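Alpha/beta hydrolase fold protein (Nakamurella multipartita, PDB 4Y7D) probably acts as a hydrolase of the alpha/beta hydrolase family, with a reaction and substrate that remain to be defined. Local coordinates at residues L37-S42 and A101-W106; I64-P69 and E87-L92; A126-A131 and R292-L297. All coordinates share one frame; numbering follows the deposited sequence.

Interaction 1 of 3, residues L37-S42 and A101-W106; sequences LVVHGS and AGVLCW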
ATOM      1  N   LEU A  37       5.872  -9.353   3.886  1.00 17.31           N
ATOM      2  CA  LEU A  37       4.738  -8.734   4.526  1.00 17.46           C
ATOM      3  C   LEU A  37       4.272  -7.583   3.634  1.00 16.96           C
ATOM      4  O   LEU A  37       5.066  -6.748   3.252  1.00 17.95           O
ATOM      5  CB  LEU A  37       5.104  -8.183   5.884  1.00 17.41           C
ATOM      6  CG  LEU A  37       4.048  -7.340   6.617  1.00 18.26           C
ATOM      7  CD1 LEU A  37       2.930  -8.253   7.131  1.00 18.91           C
ATOM      8  CD2 LEU A  37       4.714  -6.520   7.688  1.00 19.45           C
ATOM      9  N   VAL A  38       3.011  -7.608   3.236  1.00 17.16           N
ATOM     10  CA  VAL A  38       2.421  -6.638   2.275  1.00 16.43           C
ATOM     11  C   VAL A  38       1.433  -5.772   3.075  1.00 16.78           C
ATOM     12  O   VAL A  38       0.496  -6.322   3.686  1.00 17.48           O
ATOM     13  CB  VAL A  38       1.698  -7.383   1.167  1.00 17.25           C
ATOM     14  CG1 VAL A  38       1.115  -6.416   0.156  1.00 17.99           C
ATOM     15  CG2 VAL A  38       2.673  -8.282   0.452  1.00 18.59           C
ATOM     16  N   VAL A  39       1.643  -4.467   3.039  1.00 16.49           N
ATOM     17  CA  VAL A  39       0.964  -3.531   3.934  1.00 16.17           C
ATOM     18  C   VAL A  39       0.195  -2.475   3.126  1.00 18.01           C
ATOM     19  O   VAL A  39       0.763  -1.601   2.445  1.00 18.35           O
ATOM     20  CB  VAL A  39       1.985  -2.857   4.851  1.00 16.20           C
ATOM     21  CG1 VAL A  39       1.255  -2.036   5.909  1.00 16.36           C
ATOM     22  CG2 VAL A  39       2.956  -3.880   5.482  1.00 17.54           C
ATOM     23  N   HIS A  40      -1.121  -2.581   3.192  1.00 17.87           N
ATOM     24  CA  HIS A  40      -2.031  -1.729   2.430  1.00 18.25           C
ATOM     25  C   HIS A  40      -2.093  -0.274   2.924  1.00 18.15           C
ATOM     26  O   HIS A  40      -1.755   0.072   4.074  1.00 17.98           O
ATOM     27  CB  HIS A  40      -3.462  -2.372   2.404  1.00 18.27           C
ATOM     28  CG  HIS A  40      -4.152  -2.346   3.710  1.00 18.69           C
ATOM     29  ND1 HIS A  40      -4.704  -1.195   4.240  1.00 18.91           N
ATOM     30  CD2 HIS A  40      -4.442  -3.343   4.593  1.00 18.40           C
ATOM     31  CE1 HIS A  40      -5.266  -1.475   5.401  1.00 18.92           C
ATOM     32  NE2 HIS A  40      -5.120  -2.759   5.638  1.00 18.61           N
ATOM     33  N   GLY A  41      -2.635   0.562   2.051  1.00 19.66           N
ATOM     34  CA  GLY A  41      -2.838   1.964   2.336  1.00 18.03           C
ATOM     35  C   GLY A  41      -4.144   2.337   3.000  1.00 18.69           C
ATOM     36  O   GLY A  41      -4.758   1.527   3.703  1.00 19.23           O
ATOM     37  N   SER A  42      -4.547   3.587   2.798  1.00 19.00           N
ATOM     38  CA  SER A  42      -5.596   4.197   3.613  1.00 20.31           C
ATOM     39  C   SER A  42      -6.688   4.814   2.743  1.00 22.51           C
ATOM     40  O   SER A  42      -6.430   5.838   2.101  1.00 24.24           O
ATOM     41  CB  SER A  42      -5.018   5.310   4.457  1.00 21.60           C
ATOM     42  OG  SER A  42      -3.951   4.922   5.287  1.00 22.36           O
ATOM     43  N   ALA A 101      11.288 -11.033   7.323  1.00 20.49           N
ATOM     44  CA  ALA A 101      10.593 -11.028   6.053  1.00 20.08           C
ATOM     45  C   ALA A 101      10.897  -9.776   5.295  1.00 20.35           C
ATOM     46  O   ALA A 101      11.313  -8.769   5.861  1.00 19.35           O
ATOM     47  CB  ALA A 101       9.095 -11.146   6.257  1.00 19.76           C
ATOM     48  N   GLY A 102      10.690  -9.850   3.987  1.00 19.13           N
ATOM     49  CA  GLY A 102      10.663  -8.620   3.218  1.00 18.58           C
ATOM     50  C   GLY A 102       9.410  -7.821   3.564  1.00 17.89           C
ATOM     51  O   GLY A 102       8.449  -8.363   4.163  1.00 18.32           O
ATOM     52  N   VAL A 103       9.411  -6.533   3.246  1.00 17.19           N
ATOM     53  CA  VAL A 103       8.257  -5.704   3.473  1.00 17.65           C
ATOM     54  C   VAL A 103       7.970  -4.871   2.204  1.00 17.71           C
ATOM     55  O   VAL A 103       8.862  -4.218   1.660  1.00 17.28           O
ATOM     56  CB  VAL A 103       8.460  -4.752   4.658  1.00 18.25           C
ATOM     57  CG1 VAL A 103       7.229  -3.870   4.804  1.00 18.05           C
ATOM     58  CG2 VAL A 103       8.734  -5.539   5.923  1.00 19.10           C
ATOM     59  N   LEU A 104       6.741  -4.930   1.740  1.00 17.12           N
ATOM     60  CA  LEU A 104       6.216  -4.103   0.642  1.00 17.17           C
ATOM     61  C   LEU A 104       5.094  -3.258   1.224  1.00 18.00           C
ATOM     62  O   LEU A 104       4.067  -3.794   1.683  1.00 19.07           O
ATOM     63  CB  LEU A 104       5.653  -4.934  -0.485  1.00 18.35           C
ATOM     64  CG  LEU A 104       4.924  -4.201  -1.607  1.00 17.99           C
ATOM     65  CD1 LEU A 104       5.931  -3.374  -2.382  1.00 19.05           C
ATOM     66  CD2 LEU A 104       4.183  -5.120  -2.523  1.00 18.92           C
ATOM     67  N   CYS A 105       5.255  -1.948   1.118  1.00 16.67           N
ATOM     68  CA  CYS A 105       4.214  -1.019   1.548  1.00 16.84           C
ATOM     69  C   CYS A 105       3.888   0.005   0.476  1.00 17.05           C
ATOM     70  O   CYS A 105       4.703   0.302  -0.393  1.00 17.30           O
ATOM     71  CB  CYS A 105       4.594  -0.335   2.832  1.00 16.42           C
ATOM     72  SG  CYS A 105       6.000   0.811   2.797  1.00 18.34           S
ATOM     73  N   TRP A 106       2.676   0.558   0.572  1.00 16.85           N
ATOM     74  CA  TRP A 106       2.264   1.624  -0.344  1.00 17.32           C
ATOM     75  C   TRP A 106       1.459   2.606   0.444  1.00 18.53           C
ATOM     76  O   TRP A 106       0.723   2.193   1.321  1.00 18.28           O
ATOM     77  CB  TRP A 106       1.432   1.012  -1.445  1.00 18.83           C
ATOM     78  CG  TRP A 106       0.834   1.914  -2.499  1.00 19.47           C
ATOM     79  CD1 TRP A 106       1.324   3.092  -2.979  1.00 20.95           C
ATOM     80  CD2 TRP A 106      -0.302   1.620  -3.273  1.00 22.58           C
ATOM     81  NE1 TRP A 106       0.547   3.559  -4.011  1.00 20.60           N
ATOM     82  CE2 TRP A 106      -0.468   2.669  -4.208  1.00 22.32           C
ATOM     83  CE3 TRP A 106      -1.201   0.539  -3.299  1.00 23.92           C
ATOM     84  CZ2 TRP A 106      -1.510   2.688  -5.135  1.00 23.86           C
ATOM     85  CZ3 TRP A 106      -2.221   0.538  -4.241  1.00 24.10           C
ATOM     86  CH2 TRP A 106      -2.384   1.617  -5.134  1.00 24.80           C
TER
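L37, V38 and V39 run parallel to V103, L104 and C105 in the middle of the sheet, the short strand axes 4.8 Å apart. L104 serves both sides of V38: its N donates to L37 O at 2.9 Å, nearly straight (170° at the hydrogen), and its O accepts from V39 N, also at 2.9 Å. L37 N adds a bond to G102 O of 2.8 Å, whose donor is tilted from the carbonyl plane. The ladder fades at its far end, where W106 N reaches V39 O only weakly, at 3.4 Å.

Side chains lie beside their partners. L37 and V39 share one face with V103 and C105, and the branches V39 CG2 and V103 CG1 meet at 4.3 Å under helices 82-95 and 110-119. On the other face V38 CG1 touches L104 CD2. Beyond V39 the chain leaves the sheet, and H40 ND1 reaches forward to the next carbonyl, G41 O, which lies in the imidazole plane (2.8 Å). This His-Gly turn resembles the one that borders the oxyanion hole in many relatives. The chemistry implies division of labour: backbone bonds set the register, while apolar side chains bury both faces.

Interaction 2 of 3, residues I64-P69 and E87-L92; sequences IVVDRP and ELYAAL
V66 and L92 meet at the tight centre of a contact between strand 64-66 and helix 87-92, with V66 CG1 3.6 Å from L92 CD2. The two side chains lie alongside each other, pointing opposite ways. V66 CG1 stands anti to the carbonyl carbon (chi1 -76°), beside the backbone N. At the loop end of the contact P69 and L88 approach tip to tip, L88 CD2 lying 3.7 Å from P69 CG.

The closest approach joins carbon and oxygen: R68 CD lies 3.0 Å from Y89 OH, at the edge of the tyrosine ring and near its plane, with the guanidinium plane turned 87° from that ring. This is packing of the hydroxyl against the aliphatic part of R68. The polar ends find partners elsewhere, Y89 OH with S112 OG, and the guanidinium with D223 in a salt bridge, Q85, and the carbonyl oxygens of H40 and G41. A bend at chi3 (-70°) sets NE off the line of the aliphatic chain.

Toward I64 the fit is looser, with I64 CG2 4.1 Å from L92 CD2. A second loose contact lies on the R68 side of V66, whose CG2 is 4.3 Å from Y89 CE1, obliquely to the ring. The helix side turned from the strand carries the partly exposed E87, which forms a salt bridge with R119.

Strand 62-66, helix 82-95 and strand 101-106 make a beta-alpha-beta crossover that passes over strand 35-39, and this contact packs that helix against the crossover's first strand. The chemistry implies a join made by packing, mostly carbon on carbon, with one hydroxyl against the chain of R68. R68 ties the loop after the strand to the turn at H40 and G41, while Y89 OH bonds to helix 110-119.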
ATOM      1  N   ILE A  64       2.336 -12.270   2.946  1.00 19.81           N
ATOM      2  CA  ILE A  64       1.588 -12.234   4.157  1.00 20.04           C
ATOM      3  C   ILE A  64       0.846 -10.897   4.076  1.00 19.05           C
ATOM      4  O   ILE A  64       1.441  -9.862   4.269  1.00 18.89           O
ATOM      5  CB  ILE A  64       2.521 -12.328   5.401  1.00 20.75           C
ATOM      6  CG1 ILE A  64       3.300 -13.654   5.379  1.00 22.00           C
ATOM      7  CG2 ILE A  64       1.729 -12.175   6.705  1.00 21.65           C
ATOM      8  CD1 ILE A  64       4.574 -13.618   6.191  1.00 22.27           C
ATOM      9  N   VAL A  65      -0.440 -10.941   3.746  1.00 19.78           N
ATOM     10  CA  VAL A  65      -1.179  -9.704   3.418  1.00 19.47           C
ATOM     11  C   VAL A  65      -2.095  -9.412   4.591  1.00 19.36           C
ATOM     12  O   VAL A  65      -3.038 -10.189   4.831  1.00 19.72           O
ATOM     13  CB  VAL A  65      -2.064  -9.946   2.182  1.00 21.79           C
ATOM     14  CG1 VAL A  65      -2.917  -8.717   1.877  1.00 23.10           C
ATOM     15  CG2 VAL A  65      -1.253 -10.477   0.993  1.00 22.19           C
ATOM     16  N   VAL A  66      -1.778  -8.376   5.368  1.00 17.66           N
ATOM     17  CA  VAL A  66      -2.570  -8.076   6.553  1.00 19.04           C
ATOM     18  C   VAL A  66      -3.757  -7.203   6.256  1.00 19.62           C
ATOM     19  O   VAL A  66      -3.739  -6.456   5.276  1.00 19.97           O
ATOM     20  CB  VAL A  66      -1.743  -7.308   7.625  1.00 19.94           C
ATOM     21  CG1 VAL A  66      -0.821  -8.280   8.334  1.00 21.25           C
ATOM     22  CG2 VAL A  66      -0.963  -6.146   7.017  1.00 19.10           C
ATOM     23  N   ASP A  67      -4.751  -7.277   7.138  1.00 19.68           N
ATOM     24  CA  ASP A  67      -5.723  -6.209   7.365  1.00 20.04           C
ATOM     25  C   ASP A  67      -5.174  -5.407   8.547  1.00 20.04           C
ATOM     26  O   ASP A  67      -5.017  -5.942   9.634  1.00 20.15           O
ATOM     27  CB  ASP A  67      -7.098  -6.760   7.697  1.00 21.25           C
ATOM     28  CG  ASP A  67      -7.848  -7.258   6.496  1.00 23.89           C
ATOM     29  OD1 ASP A  67      -8.033  -6.450   5.564  1.00 25.39           O
ATOM     30  OD2 ASP A  67      -8.296  -8.448   6.462  1.00 23.21           O
ATOM     31  N   ARG A  68      -4.819  -4.143   8.337  1.00 18.78           N
ATOM     32  CA  ARG A  68      -4.344  -3.316   9.436  1.00 19.30           C
ATOM     33  C   ARG A  68      -5.477  -3.053  10.407  1.00 19.44           C
ATOM     34  O   ARG A  68      -6.670  -3.170  10.043  1.00 20.42           O
ATOM     35  CB  ARG A  68      -3.696  -2.026   8.943  1.00 19.76           C
ATOM     36  CG  ARG A  68      -2.405  -2.297   8.156  1.00 19.31           C
ATOM     37  CD  ARG A  68      -1.554  -1.050   7.963  1.00 19.64           C
ATOM     38  NE  ARG A  68      -2.212  -0.130   7.026  1.00 19.33           N
ATOM     39  CZ  ARG A  68      -2.848   0.974   7.391  1.00 19.61           C
ATOM     40  NH1 ARG A  68      -3.481   1.693   6.493  1.00 20.92           N
ATOM     41  NH2 ARG A  68      -2.901   1.307   8.658  1.00 20.18           N
ATOM     42  N   PRO A  69      -5.126  -2.764  11.654  1.00 19.58           N
ATOM     43  CA  PRO A  69      -6.159  -2.484  12.670  1.00 20.67           C
ATOM     44  C   PRO A  69      -7.196  -1.468  12.233  1.00 21.24           C
ATOM     45  O   PRO A  69      -6.820  -0.387  11.730  1.00 20.74           O
ATOM     46  CB  PRO A  69      -5.336  -1.999  13.845  1.00 20.74           C
ATOM     47  CG  PRO A  69      -4.077  -2.839  13.743  1.00 20.25           C
ATOM     48  CD  PRO A  69      -3.772  -2.841  12.268  1.00 19.93           C
ATOM     49  N   GLU A  87       4.615  -3.091  15.988  1.00 20.17           N
ATOM     50  CA  GLU A  87       4.705  -4.076  17.066  1.00 21.67           C
ATOM     51  C   GLU A  87       3.826  -5.266  16.776  1.00 20.91           C
ATOM     52  O   GLU A  87       4.231  -6.420  17.013  1.00 21.49           O
ATOM     53  CB  GLU A  87       4.368  -3.480  18.426  1.00 24.19           C
ATOM     54  CG  GLU A  87       4.933  -4.278  19.592  1.00 28.89           C
ATOM     55  CD  GLU A  87       6.472  -4.309  19.623  1.00 29.66           C
ATOM     56  OE1 GLU A  87       7.128  -3.331  19.233  1.00 31.77           O
ATOM     57  OE2 GLU A  87       7.026  -5.313  20.109  1.00 34.37           O
ATOM     58  N   LEU A  88       2.664  -5.026  16.193  1.00 19.68           N
ATOM     59  CA  LEU A  88       1.765  -6.101  15.796  1.00 18.86           C
ATOM     60  C   LEU A  88       2.350  -6.934  14.704  1.00 19.08           C
ATOM     61  O   LEU A  88       2.261  -8.140  14.759  1.00 19.58           O
ATOM     62  CB  LEU A  88       0.415  -5.528  15.319  1.00 19.31           C
ATOM     63  CG  LEU A  88      -0.686  -6.502  14.921  1.00 19.49           C
ATOM     64  CD1 LEU A  88      -1.124  -7.389  16.060  1.00 20.55           C
ATOM     65  CD2 LEU A  88      -1.892  -5.771  14.358  1.00 20.03           C
ATOM     66  N   TYR A  89       2.995  -6.309  13.722  1.00 19.51           N
ATOM     67  CA  TYR A  89       3.586  -7.078  12.636  1.00 18.88           C
ATOM     68  C   TYR A  89       4.694  -7.998  13.151  1.00 18.68           C
ATOM     69  O   TYR A  89       4.841  -9.161  12.726  1.00 19.16           O
ATOM     70  CB  TYR A  89       4.217  -6.172  11.531  1.00 18.63           C
ATOM     71  CG  TYR A  89       3.284  -5.123  10.944  1.00 18.67           C
ATOM     72  CD1 TYR A  89       1.895  -5.337  10.914  1.00 19.56           C
ATOM     73  CD2 TYR A  89       3.797  -3.954  10.402  1.00 19.18           C
ATOM     74  CE1 TYR A  89       1.040  -4.387  10.370  1.00 19.35           C
ATOM     75  CE2 TYR A  89       2.943  -2.974   9.890  1.00 18.50           C
ATOM     76  CZ  TYR A  89       1.589  -3.203   9.877  1.00 18.30           C
ATOM     77  OH  TYR A  89       0.732  -2.254   9.424  1.00 19.90           O
ATOM     78  N   ALA A  90       5.501  -7.491  14.060  1.00 19.49           N
ATOM     79  CA  ALA A  90       6.598  -8.328  14.645  1.00 20.18           C
ATOM     80  C   ALA A  90       5.978  -9.456  15.450  1.00 21.63           C
ATOM     81  O   ALA A  90       6.481 -10.586  15.428  1.00 20.64           O
ATOM     82  CB  ALA A  90       7.512  -7.466  15.531  1.00 21.64           C
ATOM     83  N   ALA A  91       4.897  -9.159  16.160  1.00 20.65           N
ATOM     84  CA  ALA A  91       4.181 -10.205  16.901  1.00 21.88           C
ATOM     85  C   ALA A  91       3.511 -11.233  15.972  1.00 21.65           C
ATOM     86  O   ALA A  91       3.449 -12.427  16.282  1.00 22.86           O
ATOM     87  CB  ALA A  91       3.169  -9.572  17.848  1.00 22.55           C
ATOM     88  N   LEU A  92       3.046 -10.782  14.815  1.00 20.14           N
ATOM     89  CA  LEU A  92       2.548 -11.668  13.785  1.00 19.47           C
ATOM     90  C   LEU A  92       3.683 -12.604  13.271  1.00 19.53           C
ATOM     91  O   LEU A  92       3.487 -13.800  13.157  1.00 19.28           O
ATOM     92  CB  LEU A  92       1.979 -10.835  12.637  1.00 18.60           C
ATOM     93  CG  LEU A  92       1.529 -11.620  11.400  1.00 19.61           C
ATOM     94  CD1 LEU A  92       0.530 -12.735  11.653  1.00 19.76           C
ATOM     95  CD2 LEU A  92       0.999 -10.623  10.381  1.00 20.06           C
TER

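Interaction 3 of 3, residues A126-A131 and R292-L297; sequences ALVSVA and RRAAEL
A126, V128, A294 and L297 meet without any ring or other flat side chain among them, and the flat groups that take part are peptides, touched at their oxygens. L127 O has L297 CD2 at 3.9 Å, and L297 O comes within 3.6 Å of A126 CB; both are plain van der Waals contacts. The setting is the alpha/beta hydrolase fold, in which helices layer both faces of a central sheet. Here helix 288-299, near the C-terminus, lies over strand 124-130, running at 153° to it, with the short axes 8.7 Å apart.

Alternation along the strand decides what the helix meets. A126 and V128 point their side chains at it, while L127, between them, turns to the other face and touches V103. V128 CG1 is anti to the backbone N (chi1 178°) and CG2 lies beside that nitrogen; A294 CB comes to 3.9 Å from CG2 and scarcely farther from CG1, so the methyl rests against both branches. One helical turn on, L297 is the longer probe. Its CG, anti to its own backbone N (chi1 -164°), lies 4.0 Å from A126 CB.

The small side chain of A294 is consistent with the near approach, 6.4 Å between the CA atoms of V128 and A294. Neighbouring groups extend the apolar seam, since A294 and L297 also touch L243 of the next strand and A294 meets F281. R293 forms a salt bridge with E269 of strand 269-273, one of the two outermost strands. L297 CD2 also reaches the branch that A294 touches, V128 CG2, at 4.2 Å.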
ATOM      1  N   ALA A 126      14.403  -6.624   3.735  1.00 19.99           N
ATOM      2  CA  ALA A 126      14.432  -5.630   2.662  1.00 18.98           C
ATOM      3  C   ALA A 126      13.110  -4.880   2.691  1.00 18.53           C
ATOM      4  O   ALA A 126      12.082  -5.404   3.144  1.00 18.30           O
ATOM      5  CB  ALA A 126      14.630  -6.304   1.330  1.00 19.56           C
ATOM      6  N   LEU A 127      13.119  -3.651   2.194  1.00 18.30           N
ATOM      7  CA  LEU A 127      11.961  -2.789   2.197  1.00 17.98           C
ATOM      8  C   LEU A 127      11.734  -2.215   0.791  1.00 18.13           C
ATOM      9  O   LEU A 127      12.611  -1.592   0.242  1.00 18.88           O
ATOM     10  CB  LEU A 127      12.165  -1.652   3.221  1.00 18.14           C
ATOM     11  CG  LEU A 127      11.056  -0.575   3.353  1.00 18.77           C
ATOM     12  CD1 LEU A 127       9.706  -1.194   3.706  1.00 18.60           C
ATOM     13  CD2 LEU A 127      11.562   0.392   4.392  1.00 18.94           C
ATOM     14  N   VAL A 128      10.531  -2.393   0.263  1.00 17.18           N
ATOM     15  CA  VAL A 128      10.077  -1.686  -0.920  1.00 18.28           C
ATOM     16  C   VAL A 128       8.929  -0.781  -0.515  1.00 18.48           C
ATOM     17  O   VAL A 128       7.879  -1.263  -0.044  1.00 17.16           O
ATOM     18  CB  VAL A 128       9.644  -2.648  -2.011  1.00 18.96           C
ATOM     19  CG1 VAL A 128       9.118  -1.908  -3.238  1.00 19.77           C
ATOM     20  CG2 VAL A 128      10.838  -3.525  -2.399  1.00 19.60           C
ATOM     21  N   SER A 129       9.154   0.514  -0.693  1.00 18.21           N
ATOM     22  CA  SER A 129       8.245   1.530  -0.197  1.00 18.70           C
ATOM     23  C   SER A 129       7.745   2.374  -1.360  1.00 18.76           C
ATOM     24  O   SER A 129       8.471   3.209  -1.932  1.00 18.18           O
ATOM     25  CB  SER A 129       8.928   2.351   0.835  1.00 20.39           C
ATOM     26  OG  SER A 129       8.063   3.321   1.328  1.00 23.22           O
ATOM     27  N   VAL A 130       6.476   2.174  -1.692  1.00 17.60           N
ATOM     28  CA  VAL A 130       5.876   2.773  -2.901  1.00 17.69           C
ATOM     29  C   VAL A 130       5.035   3.965  -2.457  1.00 17.36           C
ATOM     30  O   VAL A 130       4.090   3.794  -1.680  1.00 17.36           O
ATOM     31  CB  VAL A 130       5.001   1.746  -3.603  1.00 17.93           C
ATOM     32  CG1 VAL A 130       4.436   2.287  -4.920  1.00 18.51           C
ATOM     33  CG2 VAL A 130       5.843   0.484  -3.873  1.00 19.04           C
ATOM     34  N   ALA A 131       5.378   5.153  -2.968  1.00 17.00           N
ATOM     35  CA  ALA A 131       4.616   6.388  -2.712  1.00 18.24           C
ATOM     36  C   ALA A 131       4.049   6.391  -1.302  1.00 18.26           C
ATOM     37  O   ALA A 131       2.834   6.528  -1.098  1.00 18.60           O
ATOM     38  CB  ALA A 131       3.523   6.554  -3.750  1.00 18.66           C
ATOM     39  N   ARG A 292      10.129  -6.061 -11.125  1.00 23.69           N
ATOM     40  CA  ARG A 292      11.154  -7.130 -11.169  1.00 25.77           C
ATOM     41  C   ARG A 292      12.272  -6.840 -10.171  1.00 24.52           C
ATOM     42  O   ARG A 292      12.672  -7.708  -9.416  1.00 23.13           O
ATOM     43  CB  ARG A 292      11.727  -7.349 -12.580  1.00 31.47           C
ATOM     44  CG  ARG A 292      10.799  -8.126 -13.499  1.00 39.03           C
ATOM     45  CD  ARG A 292      11.485  -8.592 -14.798  1.00 45.10           C
ATOM     46  NE  ARG A 292      11.642  -7.495 -15.791  1.00 49.45           N
ATOM     47  CZ  ARG A 292      10.641  -6.950 -16.500  1.00 51.79           C
ATOM     48  NH1 ARG A 292       9.382  -7.377 -16.371  1.00 54.16           N
ATOM     49  NH2 ARG A 292      10.895  -5.959 -17.343  1.00 55.33           N
ATOM     50  N   ARG A 293      12.739  -5.602 -10.141  1.00 24.10           N
ATOM     51  CA  ARG A 293      13.786  -5.181  -9.197  1.00 25.64           C
ATOM     52  C   ARG A 293      13.309  -5.306  -7.749  1.00 23.07           C
ATOM     53  O   ARG A 293      14.057  -5.751  -6.882  1.00 22.27           O
ATOM     54  CB  ARG A 293      14.318  -3.750  -9.539  1.00 26.33           C
ATOM     55  CG  ARG A 293      15.177  -3.080  -8.486  1.00 30.20           C
ATOM     56  CD  ARG A 293      16.461  -3.835  -8.216  1.00 37.30           C
ATOM     57  NE  ARG A 293      17.311  -3.224  -7.178  1.00 42.18           N
ATOM     58  CZ  ARG A 293      18.264  -3.871  -6.500  1.00 46.31           C
ATOM     59  NH1 ARG A 293      18.517  -5.157  -6.725  1.00 50.04           N
ATOM     60  NH2 ARG A 293      18.981  -3.225  -5.594  1.00 50.28           N
ATOM     61  N   ALA A 294      12.091  -4.857  -7.504  1.00 21.38           N
ATOM     62  CA  ALA A 294      11.474  -5.000  -6.172  1.00 20.63           C
ATOM     63  C   ALA A 294      11.458  -6.456  -5.726  1.00 20.02           C
ATOM     64  O   ALA A 294      11.867  -6.774  -4.616  1.00 21.17           O
ATOM     65  CB  ALA A 294      10.090  -4.423  -6.157  1.00 20.70           C
ATOM     66  N   ALA A 295      11.022  -7.340  -6.600  1.00 19.90           N
ATOM     67  CA  ALA A 295      10.981  -8.764  -6.288  1.00 21.47           C
ATOM     68  C   ALA A 295      12.338  -9.319  -5.989  1.00 23.21           C
ATOM     69  O   ALA A 295      12.488 -10.079  -5.031  1.00 23.34           O
ATOM     70  CB  ALA A 295      10.309  -9.551  -7.406  1.00 22.10           C
ATOM     71  N   GLU A 296      13.338  -8.938  -6.783  1.00 24.29           N
ATOM     72  CA  GLU A 296      14.689  -9.433  -6.544  1.00 27.20           C
ATOM     73  C   GLU A 296      15.244  -8.927  -5.214  1.00 25.33           C
ATOM     74  O   GLU A 296      15.875  -9.693  -4.442  1.00 23.99           O
ATOM     75  CB  GLU A 296      15.609  -9.054  -7.705  1.00 31.63           C
ATOM     76  CG  GLU A 296      17.028  -9.591  -7.595  1.00 37.78           C
ATOM     77  CD  GLU A 296      17.177 -11.131  -7.339  1.00 44.99           C
ATOM     78  OE1 GLU A 296      16.411 -12.001  -7.868  1.00 43.59           O
ATOM     79  OE2 GLU A 296      18.132 -11.480  -6.579  1.00 53.34           O
ATOM     80  N   LEU A 297      15.001  -7.667  -4.895  1.00 24.48           N
ATOM     81  CA  LEU A 297      15.365  -7.164  -3.608  1.00 24.97           C
ATOM     82  C   LEU A 297      14.687  -7.954  -2.491  1.00 25.36           C
ATOM     83  O   LEU A 297      15.335  -8.325  -1.522  1.00 24.84           O
ATOM     84  CB  LEU A 297      15.033  -5.694  -3.499  1.00 26.07           C
ATOM     85  CG  LEU A 297      15.712  -5.006  -2.336  1.00 28.87           C
ATOM     86  CD1 LEU A 297      17.194  -4.795  -2.648  1.00 31.14           C
ATOM     87  CD2 LEU A 297      15.018  -3.688  -2.054  1.00 28.54           C
TER

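Overall arrangement
Interaction 1 is the middle term of the three. Its centre lies 10 Å from that of each of the others, and backbone bonds join it to both: V38 N with I64 O at 2.9 Å toward interaction 2, and V103 O with V128 N at 2.8 Å toward interaction 3. Interactions 2 and 3 do not touch; their centres are 19 Å apart and their nearest atoms about 9 Å. Their helices cover opposite faces of the one sheet. H40, just past its strand, and W106, ending its own, lie together near the family's usual catalytic site, with H278 against W106. The sodium ion, at A176 and G179, is bound by residues of none of the three contacts.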